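Local coordinates for protein D-alanyl-D-alanine carboxypeptidase DacB2 (Mycobacterium tuberculosis H37Rv, PDB 4RYE) that probably trims the terminal D-Ala-D-Ala of peptidoglycan stem peptides, acting in vitro as a D,D-carboxypeptidase on synthetic pentapeptides, at residues A172-T175 with A176-S179. Numbering follows the deposited sequence.
Sequences AQIT and AEPS
Glu177 lays its side chain alongside Ile174 where helix 169-176 gives way to a loop. Its backbone N donates to Ile174 O at 3.0 Å. This is an i to i+3 bond of the kind found in the tightened last turn of a helix. It is bent, with an N-H...O angle of 143°, and the donor sits above the carbonyl plane of Ile174. Glu177 N also makes a weak bond to Gln173 O, at 3.1 Å. The same Gln173 O takes a second weak bond from Ala176 N, at 3.3 Å.

The Glu177 side chain starts beside its own backbone N (chi1 -65°) and is extended beyond CG. The two side chains point the same way. Glu177 CG lies 3.2 Å from Gln173 O. Glu177 CD is 3.6 Å from Ile174 CA, and Glu177 OE2 is 3.9 Å from Ile174 CG1. The contact with Ile174 is van der Waals. The charge of the carboxylate is met by Arg92, whose NH2 forms a salt bridge with Glu177 OE2 and a weak hydrogen bond with Gln173 OE1; this probably steadies the carboxylate and may offset Asp96, whose OD1 is near Glu177 OE1.

The Thr175 side chain is about 10 Å from that of Lys50, the proton acceptor by similarity, and its OG1 bonds to Gly207 N, next to Lys208 of a probable KTG motif. Ile174 is buried against Leu99 and Leu100 of helix 91-100, Thr175 touches Met166 of helix 155-166 and ties the helix end to strand 204-212, and Asn193 ND2 holds Thr175 O and Glu177 O as the chain turns toward the hairpin of strands 179-184 and 187-192.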
loop_
_atom_site.group_PDB
_atom_site.type_symbol
_atom_site.label_atom_id
_atom_site.label_comp_id
_atom_site.label_asym_id
_atom_site.label_seq_id
_atom_site.Cartn_x
_atom_site.Cartn_y
_atom_site.Cartn_z
ATOM N N ALA A 172 -8.761 1.982 -7.510
ATOM C CA ALA A 172 -9.196 0.588 -7.624
ATOM C C ALA A 172 -8.828 -0.002 -8.980
ATOM O O ALA A 172 -8.445 -1.177 -9.076
ATOM C CB ALA A 172 -10.695 0.465 -7.373
ATOM N N GLN A 173 -8.927 0.803 -10.030
ATOM C CA GLN A 173 -8.551 0.337 -11.365
ATOM C C GLN A 173 -7.051 0.067 -11.455
ATOM O O GLN A 173 -6.633 -1.000 -11.916
ATOM C CB GLN A 173 -8.962 1.356 -12.431
ATOM C CG GLN A 173 -8.667 0.905 -13.864
ATOM C CD GLN A 173 -9.189 1.876 -14.900
ATOM O OE1 GLN A 173 -8.697 2.998 -15.017
ATOM N NE2 GLN A 173 -10.203 1.455 -15.652
ATOM N N ILE A 174 -6.248 1.029 -11.006
ATOM C CA ILE A 174 -4.790 0.919 -11.107
ATOM C C ILE A 174 -4.234 -0.252 -10.301
ATOM O O ILE A 174 -3.452 -1.053 -10.815
ATOM C CB ILE A 174 -4.089 2.217 -10.654
ATOM C CG1 ILE A 174 -4.431 3.363 -11.612
ATOM C CG2 ILE A 174 -2.567 2.022 -10.597
ATOM C CD1 ILE A 174 -4.052 4.739 -11.063
ATOM N N THR A 175 -4.642 -0.359 -9.040
ATOM C CA THR A 175 -4.077 -1.372 -8.149
ATOM C C THR A 175 -4.378 -2.785 -8.670
ATOM O O THR A 175 -3.658 -3.752 -8.372
ATOM C CB THR A 175 -4.542 -1.149 -6.677
ATOM O OG1 THR A 175 -3.734 -1.931 -5.784
ATOM C CG2 THR A 175 -6.018 -1.510 -6.495
ATOM N N ALA A 176 -5.415 -2.891 -9.497
ATOM C CA ALA A 176 -5.808 -4.174 -10.073
ATOM C C ALA A 176 -5.300 -4.421 -11.512
ATOM O O ALA A 176 -5.409 -5.547 -12.009
ATOM C CB ALA A 176 -7.325 -4.347 -10.002
ATOM N N GLU A 177 -4.760 -3.395 -12.175
ATOM C CA GLU A 177 -4.187 -3.553 -13.528
ATOM C C GLU A 177 -3.033 -4.545 -13.536
ATOM O O GLU A 177 -2.134 -4.457 -12.693
ATOM C CB GLU A 177 -3.604 -2.229 -14.057
ATOM C CG GLU A 177 -4.547 -1.079 -14.315
ATOM C CD GLU A 177 -3.764 0.216 -14.537
ATOM O OE1 GLU A 177 -2.532 0.197 -14.322
ATOM O OE2 GLU A 177 -4.360 1.246 -14.916
ATOM N N PRO A 178 -3.023 -5.474 -14.512
ATOM C CA PRO A 178 -1.869 -6.369 -14.593
ATOM C C PRO A 178 -0.639 -5.651 -15.147
ATOM O O PRO A 178 0.484 -6.072 -14.886
ATOM C CB PRO A 178 -2.338 -7.463 -15.566
ATOM C CG PRO A 178 -3.406 -6.816 -16.396
ATOM C CD PRO A 178 -4.089 -5.836 -15.465
ATOM N N SER A 179 -0.853 -4.568 -15.889
ATOM C CA SER A 179 0.244 -3.892 -16.567
ATOM C C SER A 179 -0.135 -2.474 -16.951
ATOM O O SER A 179 -1.308 -2.095 -16.909
ATOM C CB SER A 179 0.653 -4.666 -17.822
ATOM O OG SER A 179 -0.426 -4.728 -18.739
#